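Local coordinates for protein sesquisabinene B synthase 2 (Santalum album, PDB 6A2C) that probably cyclises farnesyl diphosphate to the sesquiterpene sesquisabinene B with the help of bound magnesium ions, at residues T314-Y319 with K389-E394; E408-A413 with L475-C480. All coordinates share one frame; numbering follows the deposited sequence.

Both contacts belong to the helical metal-binding domain and meet at the diphosphate of the bound farnesyl diphosphate. In contact 1, D316 binds two magnesium ions that also hold the diphosphate. Contact 2 brings a lysine straight to the diphosphate. The contact centres are about 14 Å apart. Helix 377-400 of contact 1 is followed in the chain by helix 406-416 of contact 2, and the two helices touch. S390 O and N412 ND2, 2.9 Å apart, probably form a hydrogen bond between them. The side chain of E394 in contact 1 packs on N412 and lies about 4 Å, at the nearest atoms, from the side chain of Y409 in contact 2.

Contact 1 (T314-Y319 with K389-E394); sequences TIDDVY and KSYTKE. With MG (magnesium ion), chain D; MG (magnesium ion), chain E; FPP (farnesyl diphosphate), chain C.
Y391 fills the space between the helices, reaching from helix 377-400 to I315, D316 and Y319 on helix 299-321. The axes of the short segments come within 10.8 Å, at 30°. Y391 CB packs on Y319 CD2 at 3.5 Å, and Y391 CD2 lies over one face of the Y319 ring, towards the rim. The ring planes lie obliquely, at 43°. Y391 CE1 comes 3.5 Å from D316 OD1, and I315 CG2 sits at the edge of the Y391 ring. Y391 OH passes alongside D316 CB and makes a weak hydrogen bond with Q387. With an alanine in place of Y391, a gap would probably open between the helices, leaving Y319 and the flank of D316 uncovered. T392 OG1, at the edge of the Y319 ring, hydrogen-bonds to L388 O of its own helix and to T332, which also bonds the Y319 hydroxyl. E394 reaches one magnesium through a water, which donates to E394 OE1 (2.8 Å) and to O2B of farnesyl diphosphate. D316 CG is anti to the backbone N (chi1 -179°), which turns the carboxylate to the metals. D316 OD1 binds one magnesium at 2.1 Å and D316 OD2 the other at 2.2 Å. D316 and D320 belong to the DDxxD motif of class I terpene synthases. The chemistry implies an acidic, magnesium-bridged grip on the diphosphate, with the Y391 ring alongside its aspartate.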
loop_
_atom_site.group_PDB
_atom_site.type_symbol
_atom_site.label_atom_id
_atom_site.label_comp_id
_atom_site.label_asym_id
_atom_site.label_seq_id
_atom_site.Cartn_x
_atom_site.Cartn_y
_atom_site.Cartn_z
ATOM N N THR A 314 -7.127 -10.687 14.387
ATOM C CA THR A 314 -5.771 -11.210 14.664
ATOM C C THR A 314 -5.422 -11.014 16.144
ATOM O O THR A 314 -4.979 -11.967 16.770
ATOM C CB THR A 314 -4.760 -10.598 13.682
ATOM O OG1 THR A 314 -5.157 -10.889 12.344
ATOM C CG2 THR A 314 -3.338 -11.056 13.919
ATOM N N ILE A 315 -5.649 -9.823 16.671
ATOM C CA ILE A 315 -5.245 -9.517 18.068
ATOM C C ILE A 315 -6.196 -10.205 19.055
ATOM O O ILE A 315 -5.748 -10.624 20.098
ATOM C CB ILE A 315 -5.069 -7.997 18.239
ATOM C CG1 ILE A 315 -3.866 -7.527 17.417
ATOM C CG2 ILE A 315 -4.948 -7.592 19.694
ATOM C CD1 ILE A 315 -3.830 -6.054 17.135
ATOM N N ASP A 316 -7.460 -10.338 18.690
ATOM C CA ASP A 316 -8.400 -11.119 19.525
ATOM C C ASP A 316 -7.796 -12.511 19.708
ATOM O O ASP A 316 -7.758 -12.976 20.829
ATOM C CB ASP A 316 -9.759 -11.209 18.854
ATOM C CG ASP A 316 -10.773 -11.975 19.665
ATOM O OD1 ASP A 316 -11.091 -11.527 20.769
ATOM O OD2 ASP A 316 -11.217 -13.002 19.175
ATOM N N ASP A 317 -7.315 -13.109 18.624
ATOM C CA ASP A 317 -6.649 -14.432 18.678
ATOM C C ASP A 317 -5.389 -14.362 19.553
ATOM O O ASP A 317 -5.196 -15.253 20.364
ATOM C CB ASP A 317 -6.370 -14.955 17.270
ATOM C CG ASP A 317 -7.611 -15.424 16.531
ATOM O OD1 ASP A 317 -8.684 -15.457 17.138
ATOM O OD2 ASP A 317 -7.489 -15.751 15.352
ATOM N N VAL A 318 -4.555 -13.342 19.383
ATOM C CA VAL A 318 -3.365 -13.167 20.263
ATOM C C VAL A 318 -3.814 -13.227 21.724
ATOM O O VAL A 318 -3.169 -13.910 22.507
ATOM C CB VAL A 318 -2.595 -11.873 19.941
ATOM C CG1 VAL A 318 -1.520 -11.559 20.966
ATOM C CG2 VAL A 318 -2.001 -11.911 18.545
ATOM N N TYR A 319 -4.920 -12.578 22.042
ATOM C CA TYR A 319 -5.390 -12.521 23.439
ATOM C C TYR A 319 -6.053 -13.842 23.845
ATOM O O TYR A 319 -5.744 -14.299 24.941
ATOM C CB TYR A 319 -6.219 -11.258 23.673
ATOM C CG TYR A 319 -5.398 -10.020 23.938
ATOM C CD1 TYR A 319 -4.667 -9.418 22.931
ATOM C CD2 TYR A 319 -5.334 -9.453 25.201
ATOM C CE1 TYR A 319 -3.901 -8.290 23.163
ATOM C CE2 TYR A 319 -4.582 -8.319 25.452
ATOM C CZ TYR A 319 -3.859 -7.737 24.427
ATOM O OH TYR A 319 -3.101 -6.629 24.648
ATOM N N LYS A 389 -7.722 -3.037 26.791
ATOM C CA LYS A 389 -8.076 -3.038 28.217
ATOM C C LYS A 389 -9.283 -3.939 28.410
ATOM O O LYS A 389 -9.338 -4.645 29.419
ATOM C CB LYS A 389 -8.379 -1.635 28.713
ATOM C CG LYS A 389 -7.156 -0.747 28.884
ATOM C CD LYS A 389 -7.567 0.605 29.450
ATOM C CE LYS A 389 -6.420 1.460 29.949
ATOM N NZ LYS A 389 -6.860 2.872 30.066
ATOM N N SER A 390 -10.217 -3.919 27.472
ATOM C CA SER A 390 -11.427 -4.759 27.610
ATOM C C SER A 390 -11.041 -6.240 27.431
ATOM O O SER A 390 -11.612 -7.083 28.133
ATOM C CB SER A 390 -12.501 -4.277 26.689
ATOM O OG SER A 390 -12.336 -4.787 25.361
ATOM N N TYR A 391 -10.101 -6.573 26.548
ATOM C CA TYR A 391 -9.589 -7.966 26.406
ATOM C C TYR A 391 -8.893 -8.406 27.687
ATOM O O TYR A 391 -9.040 -9.587 28.105
ATOM C CB TYR A 391 -8.587 -8.145 25.273
ATOM C CG TYR A 391 -9.137 -8.050 23.874
ATOM C CD1 TYR A 391 -10.433 -8.402 23.558
ATOM C CD2 TYR A 391 -8.298 -7.712 22.830
ATOM C CE1 TYR A 391 -10.896 -8.375 22.255
ATOM C CE2 TYR A 391 -8.764 -7.639 21.528
ATOM C CZ TYR A 391 -10.065 -7.970 21.232
ATOM O OH TYR A 391 -10.519 -7.941 19.948
ATOM N N THR A 392 -8.132 -7.503 28.289
ATOM C CA THR A 392 -7.377 -7.817 29.519
ATOM C C THR A 392 -8.365 -8.117 30.652
ATOM O O THR A 392 -8.129 -9.086 31.409
ATOM C CB THR A 392 -6.377 -6.712 29.860
ATOM O OG1 THR A 392 -5.587 -6.507 28.690
ATOM C CG2 THR A 392 -5.510 -7.104 31.038
ATOM N N LYS A 393 -9.437 -7.339 30.758
ATOM C CA LYS A 393 -10.483 -7.553 31.784
ATOM C C LYS A 393 -11.110 -8.938 31.594
ATOM O O LYS A 393 -11.244 -9.680 32.594
ATOM C CB LYS A 393 -11.493 -6.410 31.767
ATOM C CG LYS A 393 -12.643 -6.611 32.735
ATOM C CD LYS A 393 -13.561 -5.434 32.823
ATOM C CE LYS A 393 -13.368 -4.629 34.083
ATOM N NZ LYS A 393 -13.710 -3.208 33.851
ATOM N N GLU A 394 -11.451 -9.326 30.368
ATOM C CA GLU A 394 -12.013 -10.677 30.085
ATOM C C GLU A 394 -11.004 -11.746 30.526
ATOM O O GLU A 394 -11.434 -12.750 31.113
ATOM C CB GLU A 394 -12.336 -10.859 28.602
ATOM C CG GLU A 394 -13.544 -10.043 28.195
ATOM C CD GLU A 394 -13.984 -10.134 26.742
ATOM O OE1 GLU A 394 -13.152 -10.551 25.894
ATOM O OE2 GLU A 394 -15.188 -9.824 26.474
HETATM MG MG MG D . -11.867 -12.744 22.299
HETATM MG MG MG E . -11.982 -14.545 20.532
HETATM C C1 FPP C . -14.061 -12.528 15.797
HETATM O O1 FPP C . -14.537 -13.689 16.493
HETATM C C2 FPP C . -15.033 -11.388 15.697
HETATM C C3 FPP C . -14.736 -10.167 16.133
HETATM C C4 FPP C . -13.410 -9.839 16.761
HETATM C C5 FPP C . -15.735 -9.043 16.107
HETATM C C6 FPP C . -15.312 -7.813 15.336
HETATM C C7 FPP C . -15.562 -7.928 13.865
HETATM C C8 FPP C . -14.698 -8.292 12.929
HETATM C C10 FPP C . -13.305 -8.732 13.210
HETATM C C9 FPP C . -15.055 -8.238 11.481
HETATM C C11 FPP C . -14.614 -6.939 10.890
HETATM C C12 FPP C . -15.708 -5.926 10.772
HETATM C C13 FPP C . -15.740 -4.836 10.011
HETATM C C14 FPP C . -16.860 -3.838 10.058
HETATM C C15 FPP C . -14.664 -4.496 9.022
HETATM P PA FPP C . -14.608 -13.876 18.116
HETATM O O1A FPP C . -16.037 -14.357 18.171
HETATM O O2A FPP C . -13.474 -14.592 18.922
HETATM O O3A FPP C . -14.675 -12.436 18.892
HETATM P PB FPP C . -14.693 -12.472 20.594
HETATM O O1B FPP C . -13.460 -13.242 21.093
HETATM O O2B FPP C . -14.666 -11.025 21.048
HETATM O O3B FPP C . -15.978 -13.142 20.983
HETATM O O HOH W 1 -10.898 -15.801 19.027
HETATM O O HOH W 2 -12.954 -11.071 23.162
HETATM O O HOH W 3 -12.537 -13.999 23.941
HETATM O O HOH W 4 -10.130 -12.000 23.320
HETATM O O HOH W 5 -13.178 -16.361 20.814
#

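Contact 2 (E408-A413 with L475-C480); sequences EYLDNA and LKSIQC. With FPP (farnesyl diphosphate), chain C.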
loop_
_atom_site.group_PDB
_atom_site.type_symbol
_atom_site.label_atom_id
_atom_site.label_comp_id
_atom_site.label_asym_id
_atom_site.label_seq_id
_atom_site.Cartn_x
_atom_site.Cartn_y
_atom_site.Cartn_z
ATOM N N GLU A 408 -22.559 -6.741 33.982
ATOM C CA GLU A 408 -21.105 -6.497 34.095
ATOM C C GLU A 408 -20.405 -6.986 32.816
ATOM O O GLU A 408 -19.517 -6.277 32.317
ATOM C CB GLU A 408 -20.493 -7.145 35.331
ATOM C CG GLU A 408 -19.017 -6.826 35.532
ATOM C CD GLU A 408 -18.335 -7.481 36.744
ATOM O OE1 GLU A 408 -18.772 -8.576 37.160
ATOM O OE2 GLU A 408 -17.308 -6.923 37.230
ATOM N N TYR A 409 -20.759 -8.165 32.331
ATOM C CA TYR A 409 -20.146 -8.741 31.116
ATOM C C TYR A 409 -20.364 -7.789 29.930
ATOM O O TYR A 409 -19.399 -7.399 29.279
ATOM C CB TYR A 409 -20.752 -10.110 30.839
ATOM C CG TYR A 409 -20.401 -10.620 29.477
ATOM C CD1 TYR A 409 -19.117 -11.040 29.206
ATOM C CD2 TYR A 409 -21.332 -10.611 28.451
ATOM C CE1 TYR A 409 -18.767 -11.508 27.957
ATOM C CE2 TYR A 409 -21.017 -11.122 27.212
ATOM C CZ TYR A 409 -19.720 -11.541 26.959
ATOM O OH TYR A 409 -19.391 -12.006 25.724
ATOM N N LEU A 410 -21.604 -7.370 29.691
ATOM C CA LEU A 410 -21.960 -6.621 28.459
ATOM C C LEU A 410 -21.321 -5.231 28.488
ATOM O O LEU A 410 -20.884 -4.746 27.431
ATOM C CB LEU A 410 -23.479 -6.514 28.309
ATOM C CG LEU A 410 -24.178 -7.762 27.790
ATOM C CD1 LEU A 410 -25.666 -7.489 27.667
ATOM C CD2 LEU A 410 -23.607 -8.223 26.452
ATOM N N ASP A 411 -21.220 -4.594 29.652
ATOM C CA ASP A 411 -20.542 -3.273 29.748
ATOM C C ASP A 411 -19.125 -3.343 29.158
ATOM O O ASP A 411 -18.730 -2.396 28.504
ATOM C CB ASP A 411 -20.535 -2.732 31.175
ATOM C CG ASP A 411 -20.438 -1.220 31.208
ATOM O OD1 ASP A 411 -21.147 -0.583 30.415
ATOM O OD2 ASP A 411 -19.642 -0.699 32.012
ATOM N N ASN A 412 -18.418 -4.444 29.390
ATOM C CA ASN A 412 -17.048 -4.629 28.858
ATOM C C ASN A 412 -17.101 -5.237 27.444
ATOM O O ASN A 412 -16.253 -4.882 26.599
ATOM C CB ASN A 412 -16.266 -5.550 29.764
ATOM C CG ASN A 412 -14.816 -5.650 29.423
ATOM O OD1 ASN A 412 -14.089 -4.673 29.550
ATOM N ND2 ASN A 412 -14.386 -6.846 29.062
ATOM N N ALA A 413 -18.002 -6.182 27.223
ATOM C CA ALA A 413 -18.011 -6.980 25.975
ATOM C C ALA A 413 -18.518 -6.159 24.776
ATOM O O ALA A 413 -18.239 -6.547 23.606
ATOM C CB ALA A 413 -18.775 -8.239 26.202
ATOM N N LEU A 475 -17.881 -16.798 30.128
ATOM C CA LEU A 475 -17.620 -15.419 29.655
ATOM C C LEU A 475 -18.287 -15.178 28.303
ATOM O O LEU A 475 -17.650 -14.519 27.471
ATOM C CB LEU A 475 -16.111 -15.193 29.569
ATOM C CG LEU A 475 -15.366 -15.161 30.898
ATOM C CD1 LEU A 475 -14.189 -14.196 30.806
ATOM C CD2 LEU A 475 -16.291 -14.778 32.044
ATOM N N LYS A 476 -19.560 -15.577 28.183
ATOM C CA LYS A 476 -20.388 -15.228 27.004
ATOM C C LYS A 476 -21.783 -14.852 27.540
ATOM O O LYS A 476 -22.059 -15.229 28.681
ATOM C CB LYS A 476 -20.345 -16.276 25.883
ATOM C CG LYS A 476 -18.989 -16.573 25.256
ATOM C CD LYS A 476 -18.376 -15.423 24.488
ATOM C CE LYS A 476 -16.898 -15.621 24.223
ATOM N NZ LYS A 476 -16.240 -14.395 23.714
ATOM N N SER A 477 -22.633 -14.198 26.747
ATOM C CA SER A 477 -23.942 -13.629 27.169
ATOM C C SER A 477 -24.826 -14.726 27.786
ATOM O O SER A 477 -25.316 -14.510 28.874
ATOM C CB SER A 477 -24.665 -12.953 26.025
ATOM O OG SER A 477 -23.923 -11.833 25.565
ATOM N N ILE A 478 -25.070 -15.834 27.077
ATOM C CA ILE A 478 -26.101 -16.816 27.516
ATOM C C ILE A 478 -25.679 -17.353 28.889
ATOM O O ILE A 478 -26.505 -17.331 29.805
ATOM C CB ILE A 478 -26.304 -17.938 26.483
ATOM C CG1 ILE A 478 -26.922 -17.413 25.186
ATOM C CG2 ILE A 478 -27.156 -19.044 27.078
ATOM C CD1 ILE A 478 -26.825 -18.364 24.018
ATOM N N GLN A 479 -24.416 -17.757 29.030
ATOM C CA GLN A 479 -23.921 -18.414 30.255
ATOM C C GLN A 479 -23.917 -17.401 31.397
ATOM O O GLN A 479 -24.200 -17.810 32.553
ATOM C CB GLN A 479 -22.546 -19.033 30.026
ATOM C CG GLN A 479 -22.088 -19.920 31.179
ATOM C CD GLN A 479 -22.947 -21.143 31.421
ATOM O OE1 GLN A 479 -23.384 -21.382 32.541
ATOM N NE2 GLN A 479 -23.176 -21.940 30.382
ATOM N N CYS A 480 -23.611 -16.129 31.111
ATOM C CA CYS A 480 -23.549 -15.093 32.164
ATOM C C CYS A 480 -24.953 -14.959 32.747
ATOM O O CYS A 480 -25.082 -14.882 33.962
ATOM C CB CYS A 480 -23.038 -13.745 31.652
ATOM S SG CYS A 480 -21.239 -13.695 31.523
HETATM C C1 FPP C . -14.061 -12.528 15.797
HETATM O O1 FPP C . -14.537 -13.689 16.493
HETATM C C2 FPP C . -15.033 -11.388 15.697
HETATM C C3 FPP C . -14.736 -10.167 16.133
HETATM C C4 FPP C . -13.410 -9.839 16.761
HETATM C C5 FPP C . -15.735 -9.043 16.107
HETATM C C6 FPP C . -15.312 -7.813 15.336
HETATM C C7 FPP C . -15.562 -7.928 13.865
HETATM C C8 FPP C . -14.698 -8.292 12.929
HETATM C C10 FPP C . -13.305 -8.732 13.210
HETATM C C9 FPP C . -15.055 -8.238 11.481
HETATM C C11 FPP C . -14.614 -6.939 10.890
HETATM C C12 FPP C . -15.708 -5.926 10.772
HETATM C C13 FPP C . -15.740 -4.836 10.011
HETATM C C14 FPP C . -16.860 -3.838 10.058
HETATM C C15 FPP C . -14.664 -4.496 9.022
HETATM P PA FPP C . -14.608 -13.876 18.116
HETATM O O1A FPP C . -16.037 -14.357 18.171
HETATM O O2A FPP C . -13.474 -14.592 18.922
HETATM O O3A FPP C . -14.675 -12.436 18.892
HETATM P PB FPP C . -14.693 -12.472 20.594
HETATM O O1B FPP C . -13.460 -13.242 21.093
HETATM O O2B FPP C . -14.666 -11.025 21.048
HETATM O O3B FPP C . -15.978 -13.142 20.983
HETATM O O HOH W 6 -16.464 -11.815 25.190
#
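The Y409 ring is packed on both faces. K476 C lies over one face, and A413 CB, one turn along the ring's own helix, lies 3.5 Å above the plane on the opposite face. The site is part of the all-helical class I terpene synthase fold. Here helix 406-416 meets the start of helix 477-485, with K476 at its N-cap position. S477 OG sits at the edge of the Y409 ring, near its plane, 3.4 Å from Y409 CE2. L475 O comes obliquely to Y409 CE1 at 3.2 Å. C480 SG makes a sulfur-aromatic contact, also oblique: it is 4.4 Å from the Y409 ring centroid and 34° off the normal. With chi1 at 168° the ring swings out to the loop-to-helix junction at 475-477. L410 adds its CD2 against S477 OG at 3.7 Å. The two hydroxyls of the contact share one carboxylate oxygen: Y409 OH and S477 OG both hydrogen-bond to OD2 of D461. That residue, next to the magnesium ligand N460, thus ties both segments to helix 447-462.

K476 starts out away from segment 408-413, but its chain bends at chi2 (-66°) and the amine ends at the active site. On the way CD passes the Y409 hydroxyl. The ammonium group probably helps to balance the charge of the diphosphate, together with R457, which also hydrogen-bonds to the diphosphate. Y409 is a second-shell residue for this lysine. A water accepts a bond from K476 NZ and donates one to Y409 OH, while K476 NZ itself donates to O3B of farnesyl diphosphate at 3.0 Å.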